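Local coordinates for protein N-formylglutamate amidohydrolase (Ralstonia eutropha, PDB 2Q7S) that binds a zinc ion and probably acts as a zinc-dependent hydrolase of the N-formylglutamate amidohydrolase family, at residues Asp29-Gly34 with Asn170-Pro175; Ser33-Pro38 with Gly52-His57; Thr56-Leu61 with Pro254-Glu259; Phe193-Arg198 with Leu247-Arg252. One frame throughout, in Å; residues are numbered along the deposited sequence.

Interaction 1 (Asp29-Gly34 with Asn170-Pro175); sequences DSPHSG and NLHSMP. With ZN (zinc ion), chain C.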
loop_
_atom_site.group_PDB
_atom_site.type_symbol
_atom_site.label_atom_id
_atom_site.label_comp_id
_atom_site.label_asym_id
_atom_site.label_seq_id
_atom_site.Cartn_x
_atom_site.Cartn_y
_atom_site.Cartn_z
ATOM N N ASP A 29 -2.985 -5.698 -2.284
ATOM C CA ASP A 29 -2.691 -4.588 -3.162
ATOM C C ASP A 29 -1.409 -3.812 -2.797
ATOM O O ASP A 29 -1.090 -3.689 -1.657
ATOM C CB ASP A 29 -3.878 -3.699 -3.381
ATOM C CG ASP A 29 -4.117 -2.760 -2.283
ATOM O OD1 ASP A 29 -4.267 -3.232 -1.152
ATOM O OD2 ASP A 29 -4.220 -1.536 -2.575
ATOM N N SER A 30 -0.706 -3.369 -3.842
ATOM C CA SER A 30 0.502 -2.543 -3.746
ATOM C C SER A 30 0.102 -1.192 -4.414
ATOM O O SER A 30 0.306 -0.970 -5.642
ATOM C CB SER A 30 1.688 -3.243 -4.432
ATOM O OG SER A 30 2.901 -2.496 -4.494
ATOM N N PRO A 31 -0.396 -0.248 -3.603
ATOM C CA PRO A 31 -0.856 1.051 -4.167
ATOM C C PRO A 31 0.244 2.058 -4.545
ATOM O O PRO A 31 -0.029 3.048 -5.209
ATOM C CB PRO A 31 -1.713 1.630 -3.038
ATOM C CG PRO A 31 -1.142 1.023 -1.807
ATOM C CD PRO A 31 -0.638 -0.343 -2.149
ATOM N N HIS A 32 1.450 1.839 -4.039
ATOM C CA HIS A 32 2.502 2.807 -4.066
ATOM C C HIS A 32 3.695 2.484 -4.909
ATOM O O HIS A 32 4.622 3.266 -4.932
ATOM C CB HIS A 32 2.916 3.059 -2.638
ATOM C CG HIS A 32 1.870 3.765 -1.857
ATOM N ND1 HIS A 32 1.874 3.820 -0.489
ATOM C CD2 HIS A 32 0.769 4.449 -2.262
ATOM C CE1 HIS A 32 0.826 4.515 -0.077
ATOM N NE2 HIS A 32 0.145 4.920 -1.134
ATOM N N SER A 33 3.648 1.337 -5.606
ATOM C CA SER A 33 4.764 0.826 -6.362
ATOM C C SER A 33 4.840 1.318 -7.808
ATOM O O SER A 33 5.778 0.955 -8.520
ATOM C CB SER A 33 4.818 -0.705 -6.324
ATOM O OG SER A 33 3.595 -1.327 -6.697
ATOM N N GLY A 34 3.889 2.144 -8.224
ATOM C CA GLY A 34 3.879 2.644 -9.574
ATOM C C GLY A 34 4.989 3.618 -9.885
ATOM O O GLY A 34 5.241 4.533 -9.106
ATOM N N ASN A 170 -2.535 -4.955 2.485
ATOM C CA ASN A 170 -2.173 -3.670 1.907
ATOM C C ASN A 170 -0.637 -3.499 2.067
ATOM O O ASN A 170 -0.122 -3.454 3.182
ATOM C CB ASN A 170 -2.995 -2.589 2.669
ATOM C CG ASN A 170 -2.894 -1.222 2.060
ATOM O OD1 ASN A 170 -2.341 -0.307 2.677
ATOM N ND2 ASN A 170 -3.435 -1.052 0.877
ATOM N N LEU A 171 0.101 -3.436 0.957
ATOM C CA LEU A 171 1.508 -3.695 0.954
ATOM C C LEU A 171 2.305 -2.434 0.698
ATOM O O LEU A 171 2.023 -1.725 -0.267
ATOM C CB LEU A 171 1.827 -4.751 -0.163
ATOM C CG LEU A 171 1.053 -6.073 -0.076
ATOM C CD1 LEU A 171 1.350 -7.010 -1.276
ATOM C CD2 LEU A 171 1.309 -6.784 1.227
ATOM N N HIS A 172 3.352 -2.204 1.511
ATOM C CA HIS A 172 4.146 -0.979 1.460
ATOM C C HIS A 172 5.597 -1.226 1.760
ATOM O O HIS A 172 6.004 -2.303 2.203
ATOM C CB HIS A 172 3.622 0.056 2.502
ATOM C CG HIS A 172 2.231 0.449 2.253
ATOM N ND1 HIS A 172 1.897 1.592 1.555
ATOM C CD2 HIS A 172 1.081 -0.205 2.502
ATOM C CE1 HIS A 172 0.588 1.630 1.420
ATOM N NE2 HIS A 172 0.072 0.556 1.981
ATOM N N SER A 173 6.379 -0.214 1.455
ATOM C CA SER A 173 7.703 -0.050 2.051
ATOM C C SER A 173 7.872 1.367 2.602
ATOM O O SER A 173 7.242 2.312 2.163
ATOM C CB SER A 173 8.791 -0.368 1.020
ATOM O OG SER A 173 8.850 0.632 0.041
HETATM N N MSE A 174 8.824 1.516 3.484
HETATM C CA MSE A 174 9.012 2.745 4.188
HETATM C C MSE A 174 10.510 3.085 4.266
HETATM O O MSE A 174 11.378 2.171 4.308
HETATM C CB MSE A 174 8.379 2.608 5.582
HETATM C CG MSE A 174 8.757 1.363 6.304
HETATM SE SE MSE A 174 8.089 1.278 8.135
HETATM C CE MSE A 174 9.231 -0.237 8.477
ATOM N N PRO A 175 10.831 4.389 4.305
ATOM C CA PRO A 175 12.207 4.820 4.448
ATOM C C PRO A 175 12.735 4.627 5.850
ATOM O O PRO A 175 11.963 4.478 6.817
ATOM C CB PRO A 175 12.135 6.310 4.086
ATOM C CG PRO A 175 10.776 6.689 4.464
ATOM C CD PRO A 175 9.910 5.525 4.184
HETATM ZN ZN ZN C . 3.196 2.944 0.913
HETATM O O HOH W 1 2.809 -0.369 -2.575
#

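Interaction 2 (Ser33-Pro38 with Gly52-His57); sequences SGTFYP and GGEDTH. With ZN (zinc ion), chain C.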
loop_
_atom_site.group_PDB
_atom_site.type_symbol
_atom_site.label_atom_id
_atom_site.label_comp_id
_atom_site.label_asym_id
_atom_site.label_seq_id
_atom_site.Cartn_x
_atom_site.Cartn_y
_atom_site.Cartn_z
ATOM N N SER A 33 3.648 1.337 -5.606
ATOM C CA SER A 33 4.764 0.826 -6.362
ATOM C C SER A 33 4.840 1.318 -7.808
ATOM O O SER A 33 5.778 0.955 -8.520
ATOM C CB SER A 33 4.818 -0.705 -6.324
ATOM O OG SER A 33 3.595 -1.327 -6.697
ATOM N N GLY A 34 3.889 2.144 -8.224
ATOM C CA GLY A 34 3.879 2.644 -9.574
ATOM C C GLY A 34 4.989 3.618 -9.885
ATOM O O GLY A 34 5.241 4.533 -9.106
ATOM N N THR A 35 5.633 3.422 -11.043
ATOM C CA THR A 35 6.782 4.230 -11.480
ATOM C C THR A 35 6.599 4.857 -12.879
ATOM O O THR A 35 7.540 5.430 -13.426
ATOM C CB THR A 35 8.030 3.383 -11.573
ATOM O OG1 THR A 35 7.769 2.321 -12.489
ATOM C CG2 THR A 35 8.438 2.816 -10.191
ATOM N N PHE A 36 5.393 4.771 -13.444
ATOM C CA PHE A 36 5.098 5.373 -14.757
ATOM C C PHE A 36 4.456 6.742 -14.550
ATOM O O PHE A 36 3.275 6.821 -14.263
ATOM C CB PHE A 36 4.187 4.470 -15.609
ATOM C CG PHE A 36 4.774 3.101 -15.916
ATOM C CD1 PHE A 36 4.569 2.027 -15.069
ATOM C CD2 PHE A 36 5.533 2.904 -17.065
ATOM C CE1 PHE A 36 5.106 0.762 -15.351
ATOM C CE2 PHE A 36 6.082 1.632 -17.369
ATOM C CZ PHE A 36 5.871 0.567 -16.522
ATOM N N TYR A 37 5.248 7.796 -14.718
ATOM C CA TYR A 37 4.839 9.187 -14.470
ATOM C C TYR A 37 4.057 9.767 -15.690
ATOM O O TYR A 37 4.578 9.789 -16.813
ATOM C CB TYR A 37 6.090 10.053 -14.062
ATOM C CG TYR A 37 6.614 9.649 -12.678
ATOM C CD1 TYR A 37 7.265 8.416 -12.489
ATOM C CD2 TYR A 37 6.377 10.442 -11.550
ATOM C CE1 TYR A 37 7.693 7.991 -11.211
ATOM C CE2 TYR A 37 6.808 10.035 -10.266
ATOM C CZ TYR A 37 7.453 8.797 -10.108
ATOM O OH TYR A 37 7.870 8.357 -8.859
ATOM N N PRO A 38 2.787 10.164 -15.479
ATOM C CA PRO A 38 1.994 10.838 -16.511
ATOM C C PRO A 38 2.602 12.130 -17.078
ATOM O O PRO A 38 3.131 12.948 -16.332
ATOM C CB PRO A 38 0.684 11.140 -15.793
ATOM C CG PRO A 38 0.583 10.112 -14.778
ATOM C CD PRO A 38 1.968 9.946 -14.278
ATOM N N GLY A 52 11.257 9.592 -4.519
ATOM C CA GLY A 52 11.200 9.504 -3.053
ATOM C C GLY A 52 10.031 8.714 -2.481
ATOM O O GLY A 52 10.249 7.639 -1.928
ATOM N N GLY A 53 8.802 9.219 -2.655
ATOM C CA GLY A 53 7.540 8.611 -2.143
ATOM C C GLY A 53 7.064 7.301 -2.766
ATOM O O GLY A 53 5.962 6.806 -2.447
ATOM N N GLU A 54 7.859 6.740 -3.684
ATOM C CA GLU A 54 7.569 5.457 -4.250
ATOM C C GLU A 54 7.907 4.344 -3.265
ATOM O O GLU A 54 8.999 4.301 -2.716
ATOM C CB GLU A 54 8.445 5.159 -5.462
ATOM C CG GLU A 54 8.331 6.001 -6.629
ATOM C CD GLU A 54 9.304 5.571 -7.712
ATOM O OE1 GLU A 54 10.085 4.609 -7.510
ATOM O OE2 GLU A 54 9.267 6.205 -8.766
ATOM N N ASP A 55 6.974 3.446 -3.079
ATOM C CA ASP A 55 7.264 2.141 -2.508
ATOM C C ASP A 55 7.757 1.164 -3.613
ATOM O O ASP A 55 7.091 0.166 -3.919
ATOM C CB ASP A 55 6.029 1.541 -1.881
ATOM C CG ASP A 55 5.474 2.372 -0.796
ATOM O OD1 ASP A 55 5.865 3.571 -0.652
ATOM O OD2 ASP A 55 4.567 1.812 -0.165
ATOM N N THR A 56 8.933 1.474 -4.145
ATOM C CA THR A 56 9.471 0.804 -5.347
ATOM C C THR A 56 9.677 -0.703 -5.122
ATOM O O THR A 56 10.095 -1.150 -4.025
ATOM C CB THR A 56 10.802 1.479 -5.802
ATOM O OG1 THR A 56 10.715 2.868 -5.535
ATOM C CG2 THR A 56 11.119 1.250 -7.284
ATOM N N HIS A 57 9.350 -1.464 -6.176
ATOM C CA HIS A 57 9.493 -2.927 -6.251
ATOM C C HIS A 57 8.608 -3.755 -5.307
ATOM O O HIS A 57 8.745 -4.955 -5.286
ATOM C CB HIS A 57 10.933 -3.348 -5.990
ATOM C CG HIS A 57 11.951 -2.588 -6.763
ATOM N ND1 HIS A 57 11.933 -2.515 -8.138
ATOM C CD2 HIS A 57 13.046 -1.901 -6.357
ATOM C CE1 HIS A 57 12.948 -1.765 -8.546
ATOM N NE2 HIS A 57 13.648 -1.397 -7.489
HETATM ZN ZN ZN C . 3.196 2.944 0.913
HETATM O O HOH W 2 8.044 -0.532 -8.496
#

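Interaction 3 (Thr56-Leu61 with Pro254-Glu259); sequences THVDAL and PLYMEE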
loop_
_atom_site.group_PDB
_atom_site.type_symbol
_atom_site.label_atom_id
_atom_site.label_comp_id
_atom_site.label_asym_id
_atom_site.label_seq_id
_atom_site.Cartn_x
_atom_site.Cartn_y
_atom_site.Cartn_z
ATOM N N THR A 56 8.933 1.474 -4.145
ATOM C CA THR A 56 9.471 0.804 -5.347
ATOM C C THR A 56 9.677 -0.703 -5.122
ATOM O O THR A 56 10.095 -1.150 -4.025
ATOM C CB THR A 56 10.802 1.479 -5.802
ATOM O OG1 THR A 56 10.715 2.868 -5.535
ATOM C CG2 THR A 56 11.119 1.250 -7.284
ATOM N N HIS A 57 9.350 -1.464 -6.176
ATOM C CA HIS A 57 9.493 -2.927 -6.251
ATOM C C HIS A 57 8.608 -3.755 -5.307
ATOM O O HIS A 57 8.745 -4.955 -5.286
ATOM C CB HIS A 57 10.933 -3.348 -5.990
ATOM C CG HIS A 57 11.951 -2.588 -6.763
ATOM N ND1 HIS A 57 11.933 -2.515 -8.138
ATOM C CD2 HIS A 57 13.046 -1.901 -6.357
ATOM C CE1 HIS A 57 12.948 -1.765 -8.546
ATOM N NE2 HIS A 57 13.648 -1.397 -7.489
ATOM N N VAL A 58 7.737 -3.115 -4.519
ATOM C CA VAL A 58 6.936 -3.841 -3.495
ATOM C C VAL A 58 6.046 -4.875 -4.115
ATOM O O VAL A 58 5.857 -5.976 -3.591
ATOM C CB VAL A 58 6.090 -2.869 -2.604
ATOM C CG1 VAL A 58 4.987 -3.614 -1.897
ATOM C CG2 VAL A 58 7.039 -2.215 -1.609
ATOM N N ASP A 59 5.573 -4.566 -5.299
ATOM C CA ASP A 59 4.810 -5.562 -6.045
ATOM C C ASP A 59 5.620 -6.799 -6.465
ATOM O O ASP A 59 5.093 -7.906 -6.404
ATOM C CB ASP A 59 4.078 -4.914 -7.204
ATOM C CG ASP A 59 4.991 -4.428 -8.270
ATOM O OD1 ASP A 59 6.029 -3.774 -7.979
ATOM O OD2 ASP A 59 4.644 -4.709 -9.434
ATOM N N ALA A 60 6.885 -6.615 -6.851
ATOM C CA ALA A 60 7.778 -7.747 -7.240
ATOM C C ALA A 60 8.208 -8.539 -6.000
ATOM O O ALA A 60 8.395 -9.753 -6.083
ATOM C CB ALA A 60 9.017 -7.238 -8.017
ATOM N N LEU A 61 8.328 -7.859 -4.844
ATOM C CA LEU A 61 8.675 -8.528 -3.566
ATOM C C LEU A 61 7.613 -9.552 -3.216
ATOM O O LEU A 61 7.933 -10.647 -2.763
ATOM C CB LEU A 61 8.809 -7.566 -2.404
ATOM C CG LEU A 61 10.091 -6.708 -2.256
ATOM C CD1 LEU A 61 9.889 -5.745 -1.092
ATOM C CD2 LEU A 61 11.316 -7.599 -2.069
ATOM N N PRO A 254 15.707 -0.287 3.145
ATOM C CA PRO A 254 17.102 -0.742 3.054
ATOM C C PRO A 254 17.238 -2.235 2.931
ATOM O O PRO A 254 18.207 -2.710 2.349
ATOM C CB PRO A 254 17.755 -0.225 4.350
ATOM C CG PRO A 254 16.998 0.880 4.735
ATOM C CD PRO A 254 15.535 0.566 4.325
ATOM N N LEU A 255 16.240 -2.955 3.429
ATOM C CA LEU A 255 16.176 -4.411 3.311
ATOM C C LEU A 255 16.232 -4.941 1.880
ATOM O O LEU A 255 16.539 -6.099 1.673
ATOM C CB LEU A 255 14.900 -4.939 3.962
ATOM C CG LEU A 255 14.756 -4.786 5.481
ATOM C CD1 LEU A 255 13.454 -5.419 5.917
ATOM C CD2 LEU A 255 15.905 -5.435 6.179
ATOM N N TYR A 256 15.851 -4.134 0.899
ATOM C CA TYR A 256 15.781 -4.623 -0.476
ATOM C C TYR A 256 16.260 -3.684 -1.576
ATOM O O TYR A 256 16.562 -4.158 -2.661
ATOM C CB TYR A 256 14.346 -5.092 -0.781
ATOM C CG TYR A 256 13.320 -4.011 -0.932
ATOM C CD1 TYR A 256 12.606 -3.559 0.160
ATOM C CD2 TYR A 256 13.052 -3.473 -2.167
ATOM C CE1 TYR A 256 11.622 -2.593 0.009
ATOM C CE2 TYR A 256 12.114 -2.494 -2.337
ATOM C CZ TYR A 256 11.378 -2.057 -1.230
ATOM O OH TYR A 256 10.418 -1.086 -1.411
HETATM N N MSE A 257 16.369 -2.384 -1.297
HETATM C CA MSE A 257 16.809 -1.419 -2.299
HETATM C C MSE A 257 17.712 -0.365 -1.708
HETATM O O MSE A 257 17.780 -0.186 -0.475
HETATM C CB MSE A 257 15.612 -0.733 -2.955
HETATM C CG MSE A 257 14.710 -0.109 -1.962
HETATM SE SE MSE A 257 13.251 0.967 -2.704
HETATM C CE MSE A 257 13.841 2.761 -2.335
ATOM N N GLU A 258 18.376 0.339 -2.614
ATOM C CA GLU A 258 19.188 1.501 -2.272
ATOM C C GLU A 258 18.319 2.735 -2.395
ATOM O O GLU A 258 17.835 3.069 -3.476
ATOM C CB GLU A 258 20.396 1.605 -3.194
ATOM C CG GLU A 258 21.344 0.454 -3.069
ATOM C CD GLU A 258 21.944 0.375 -1.673
ATOM O OE1 GLU A 258 22.429 1.429 -1.192
ATOM O OE2 GLU A 258 21.932 -0.716 -1.062
ATOM N N GLU A 259 18.095 3.404 -1.272
ATOM C CA GLU A 259 17.112 4.493 -1.225
ATOM C C GLU A 259 17.431 5.656 -2.167
ATOM O O GLU A 259 16.529 6.295 -2.701
ATOM C CB GLU A 259 16.901 4.961 0.219
ATOM C CG GLU A 259 16.291 3.839 1.142
ATOM C CD GLU A 259 15.423 4.418 2.256
ATOM O OE1 GLU A 259 14.366 4.994 1.875
ATOM O OE2 GLU A 259 15.807 4.336 3.473
#

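Interaction 4 (Phe193-Arg198 with Leu247-Arg252); sequences FVLGDR and LQIEIR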
loop_
_atom_site.group_PDB
_atom_site.type_symbol
_atom_site.label_atom_id
_atom_site.label_comp_id
_atom_site.label_asym_id
_atom_site.label_seq_id
_atom_site.Cartn_x
_atom_site.Cartn_y
_atom_site.Cartn_z
ATOM N N PHE A 193 9.627 -4.748 9.648
ATOM C CA PHE A 193 8.215 -4.881 9.226
ATOM C C PHE A 193 7.377 -4.165 10.247
ATOM O O PHE A 193 7.588 -4.353 11.446
ATOM C CB PHE A 193 7.770 -6.327 9.217
ATOM C CG PHE A 193 8.256 -7.090 8.030
ATOM C CD1 PHE A 193 9.539 -7.586 7.992
ATOM C CD2 PHE A 193 7.433 -7.265 6.918
ATOM C CE1 PHE A 193 10.016 -8.249 6.862
ATOM C CE2 PHE A 193 7.907 -7.981 5.792
ATOM C CZ PHE A 193 9.177 -8.449 5.780
ATOM N N VAL A 194 6.449 -3.338 9.787
ATOM C CA VAL A 194 5.405 -2.763 10.615
ATOM C C VAL A 194 4.074 -3.285 10.097
ATOM O O VAL A 194 3.814 -3.266 8.870
ATOM C CB VAL A 194 5.418 -1.181 10.640
ATOM C CG1 VAL A 194 4.294 -0.613 11.532
ATOM C CG2 VAL A 194 6.783 -0.668 11.124
ATOM N N LEU A 195 3.270 -3.778 11.033
ATOM C CA LEU A 195 1.943 -4.354 10.747
ATOM C C LEU A 195 0.880 -3.434 11.353
ATOM O O LEU A 195 0.848 -3.240 12.535
ATOM C CB LEU A 195 1.842 -5.742 11.379
ATOM C CG LEU A 195 2.905 -6.734 10.959
ATOM C CD1 LEU A 195 2.719 -8.096 11.698
ATOM C CD2 LEU A 195 2.927 -6.908 9.438
ATOM N N GLY A 196 0.052 -2.828 10.508
ATOM C CA GLY A 196 -1.007 -1.940 10.954
ATOM C C GLY A 196 -2.366 -2.600 10.788
ATOM O O GLY A 196 -2.734 -3.030 9.703
ATOM N N ASP A 197 -3.106 -2.658 11.895
ATOM C CA ASP A 197 -4.448 -3.199 11.905
ATOM C C ASP A 197 -5.350 -2.334 12.815
ATOM O O ASP A 197 -6.316 -2.830 13.412
ATOM C CB ASP A 197 -4.373 -4.665 12.326
ATOM C CG ASP A 197 -3.859 -4.856 13.813
ATOM O OD1 ASP A 197 -3.579 -3.866 14.540
ATOM O OD2 ASP A 197 -3.808 -6.013 14.279
ATOM N N ARG A 198 -5.018 -1.038 12.903
ATOM C CA ARG A 198 -5.789 -0.020 13.651
ATOM C C ARG A 198 -5.960 -0.506 15.074
ATOM O O ARG A 198 -7.063 -0.724 15.526
ATOM C CB ARG A 198 -7.156 0.280 12.967
ATOM C CG ARG A 198 -7.026 0.580 11.470
ATOM C CD ARG A 198 -6.633 1.987 11.193
ATOM N NE ARG A 198 -7.747 2.851 11.515
ATOM C CZ ARG A 198 -8.006 4.026 10.968
ATOM N NH1 ARG A 198 -7.218 4.573 10.045
ATOM N NH2 ARG A 198 -9.086 4.668 11.373
ATOM N N LEU A 247 -5.032 -6.021 6.785
ATOM C CA LEU A 247 -3.736 -5.796 7.450
ATOM C C LEU A 247 -2.799 -4.957 6.562
ATOM O O LEU A 247 -2.510 -5.345 5.437
ATOM C CB LEU A 247 -3.103 -7.167 7.739
ATOM C CG LEU A 247 -1.757 -7.146 8.489
ATOM C CD1 LEU A 247 -1.968 -6.520 9.897
ATOM C CD2 LEU A 247 -1.226 -8.590 8.557
ATOM N N GLN A 248 -2.302 -3.818 7.054
ATOM C CA GLN A 248 -1.304 -3.060 6.289
ATOM C C GLN A 248 0.075 -3.596 6.669
ATOM O O GLN A 248 0.372 -3.752 7.842
ATOM C CB GLN A 248 -1.422 -1.582 6.601
ATOM C CG GLN A 248 -0.661 -0.683 5.674
ATOM C CD GLN A 248 -1.067 0.772 5.778
ATOM O OE1 GLN A 248 -2.252 1.107 5.818
ATOM N NE2 GLN A 248 -0.077 1.650 5.829
ATOM N N ILE A 249 0.910 -3.921 5.690
ATOM C CA ILE A 249 2.287 -4.402 5.962
ATOM C C ILE A 249 3.335 -3.491 5.340
ATOM O O ILE A 249 3.357 -3.298 4.075
ATOM C CB ILE A 249 2.534 -5.849 5.403
ATOM C CG1 ILE A 249 1.469 -6.827 5.940
ATOM C CG2 ILE A 249 3.964 -6.298 5.742
ATOM C CD1 ILE A 249 1.699 -8.315 5.559
ATOM N N GLU A 250 4.245 -2.996 6.190
ATOM C CA GLU A 250 5.287 -2.046 5.756
ATOM C C GLU A 250 6.686 -2.637 5.908
ATOM O O GLU A 250 7.011 -3.108 6.948
ATOM C CB GLU A 250 5.196 -0.773 6.598
ATOM C CG GLU A 250 3.881 -0.050 6.530
ATOM C CD GLU A 250 3.898 1.164 5.662
ATOM O OE1 GLU A 250 4.964 1.498 5.100
ATOM O OE2 GLU A 250 2.827 1.778 5.516
ATOM N N ILE A 251 7.495 -2.588 4.851
ATOM C CA ILE A 251 8.835 -3.106 4.836
ATOM C C ILE A 251 9.873 -1.967 4.820
ATOM O O ILE A 251 9.883 -1.108 3.918
ATOM C CB ILE A 251 9.030 -4.002 3.557
ATOM C CG1 ILE A 251 8.031 -5.155 3.543
ATOM C CG2 ILE A 251 10.424 -4.540 3.419
ATOM C CD1 ILE A 251 8.169 -6.024 2.338
ATOM N N ARG A 252 10.801 -1.995 5.771
ATOM C CA ARG A 252 11.929 -1.055 5.791
ATOM C C ARG A 252 12.753 -1.224 4.476
ATOM O O ARG A 252 13.365 -2.241 4.198
ATOM C CB ARG A 252 12.795 -1.309 7.025
ATOM C CG ARG A 252 13.725 -0.193 7.468
ATOM C CD ARG A 252 14.270 -0.475 8.880
ATOM N NE ARG A 252 15.097 -1.685 8.975
ATOM C CZ ARG A 252 16.421 -1.692 8.811
ATOM N NH1 ARG A 252 17.067 -0.582 8.490
ATOM N NH2 ARG A 252 17.101 -2.810 8.954
#

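Interaction 1 (Asp29-Gly34 with Asn170-Pro175)
H32 and H172 meet at the zinc site, at the C-terminal end of strand 26-30, whose following loop carries H32, beside strand 166-174, its parallel neighbour in the central mixed sheet, which carries H172. H32 ND1 binds the zinc ion at 2.1 Å and H172 ND1 at 2.0 Å; D55 supplies the third protein ligand. The two ligating nitrogens are close because they share the metal, and H32 ND1 reaches the H172 ring at its edge. The ring planes are 70° apart, and the rings cross obliquely. P31 bridges them: its CG sits over the centre of the H32 ring and also lies 3.7 Å from H172 CE1.

Behind the metal, H172 NE2 gives its hydrogen to N170 OD1 at 2.7 Å. The acceptor is in the imidazole plane, whereas the donor stands 55° above the carbonyl plane of the amide. Together with the zinc bond at ND1, this second-shell bond restrains the rotation of the ring. N85 also bonds N170 OD1, and N170 ND2 donates to the syn side of D29 OD1 at 3.1 Å. N170 CG is anti to the backbone N (chi1 -171°), and the amide beyond it meets D29 through ND2 and H172 through OD1. The D29 carboxylate is gripped further by Y148 and H168, and H32 NE2 by D83.

Between the backbones, L171 N bonds D29 O at 2.9 Å. Beyond this pair the chains separate, and a water takes over, accepting from H32 N, donating to L171 O at 2.8 Å and bonding S30 OG. Strand 71-75 flanks strand 26-30, strand 244-252 flanks strand 166-174, and V58 and D59 of helix 58-61 touch S30.

Interaction 2 (Ser33-Pro38 with Gly52-His57)
Y37 and E54 form a tight polar link at the partly exposed rim of this contact between two loops. Y37 OH donates to E54 OE2 at 2.6 Å, and that oxygen lies in the ring plane at the edge of the tyrosine. The ring and carboxylate planes are 33° apart. T56 OG1 donates to the other oxygen, E54 OE1, at 2.7 Å; each of the two bonds uses the anti lone pair of its oxygen. The carboxylate is thus tied at both oxygens, and a salt bridge from R51 to OE2 adds a further hold, consistent with a stabilised negative charge. The E54 chain runs extended beyond CG (chi2 178°), which carries CD out toward the tyrosine. T35 crosses it at about a right angle, with CG2 3.6 Å from E54 OE1.

Nearer the metal the packing passes to the backbone. D55 is the centre of an inverse gamma turn, closed by a weak 3.2 Å bond from T56 N to E54 O. S33 packs against this turn: its CB lies 3.4 Å from D55 O, and its CA makes a CA-H...O contact with the same oxygen. The turn presents D55 OD2 to the zinc ion at 2.1 Å, while R253 forms a salt bridge with OD1, so the ligand carboxylate is held from its non-binding oxygen too.

Elsewhere the contact is looser. T35 CG2 comes only to 4.3 Å from T56 CG2. Close to H57 the two loops are joined through a water, which donates to S33 O and accepts from H57 N at 2.8 Å.

Interaction 3 (Thr56-Leu61 with Pro254-Glu259)
T56 and M257 are the nearest backbone neighbours at one end and L61 and Y256 at the other, yet their CA atoms remain 8.3 Å and 8.7 Å apart; side chains bridge the two segments. In 56-61 a short helix starts after H57, which occupies the N-cap position. In 254-259 the chain leaves a 3-10 turn at P254 and L255 and passes into a weakly bonded strand about M257 and E258.

The Y256 side chain spans the two segments. Its CG lies between the backbone N and the carbonyl carbon (chi1 72°). At the start of the helix Y256 OH donates to T56 O at 2.6 Å, in the carbonyl plane and with a C=O...donor angle of 154°. S173 OG is a second partner of the same hydroxyl.

The ring has a methyl group on one face: L61 CD1 stands 3.7 Å from its centroid and only 10° off the normal, a well-centred CH-pi contact. CG of M257, a selenomethionine, lies against the opposite face, offset toward the rim. V58 CG2 touches the hydroxyl end, 3.6 Å from Y256 OH, and H57 CB comes to 3.9 Å from Y256 CE2. The M257 selenium lies 4.0 Å from T56 CB; beyond it the chain bends. The H57 ring takes T56 CG2 over one face, and its NE2 is bonded to R262 O.

Helix 267-289 backs the contact, with F268, L271 and L275 packed on L61, while strand 263-264 approaches H57 and pairs weakly, antiparallel, with the backbone about 257-258.

Interaction 4 (Phe193-Arg198 with Leu247-Arg252)
V194 with E250 and G196 with Q248 are the hydrogen-bonded pairs of two antiparallel strands, 193-196 and 247-252, whose axes approach to 4.6 Å at 164°. They belong to the central mixed sheet, in which strand 193-196 runs against its neighbour 244-252. Four backbone bonds join them, the shortest at 2.7 Å from E250 N to V194 O. CA-H...O contacts fill in between, as from F193 CA to E250 O.

F193, L195, I249 and I251 share one apolar face, with L247 at its end. I249 CG2 meets the F193 ring in plane at its edge, 3.8 Å from CD2. I251 lies beside the phenylalanine, pointing the same way, and its CG1 is 3.6 Å from F193 CE2. L195 and I249 are likewise side by side, L195 CD2 to I249 CG1 at 3.8 Å. L247 CD1 closes the row, 3.9 Å from D197 CB. Helices 205-217 and 267-289 pack onto this face, and Y220 stacks edge-to-face with F193.

V194, Q248 and E250 occupy the opposite face, where the side chain of E250 touches H172, a zinc ligand. The E250 chain bends at its second torsion (chi2 -103°), placing CD off an extended course. Q248 NE2, with the acceptor nearly in its amide plane, donates to the anti lone pair of E250 OE2 at 2.9 Å.

How the interactions relate
Interactions 1 and 2 meet on the zinc ion, their centres 9 Å apart, and start from the same stretch, sharing 33-34. Interaction 3 continues from interaction 2 through T56 and H57; its segments alternate along the chain with those of interaction 1, and its tyrosine hydroxyl ties it to strand 166-174. Interaction 4 follows 1 and 2 in the chain and falls within the span between the segments of 3. It shares the central sheet with interaction 1, through backbone bonds such as H172 N to I249 O. L61 and Y256 also pack on I251. Interactions 2 and 4 lie about 19 Å apart between centres. Interactions 1 and 2 supply the three zinc ligands; 3 and 4 pack around that site.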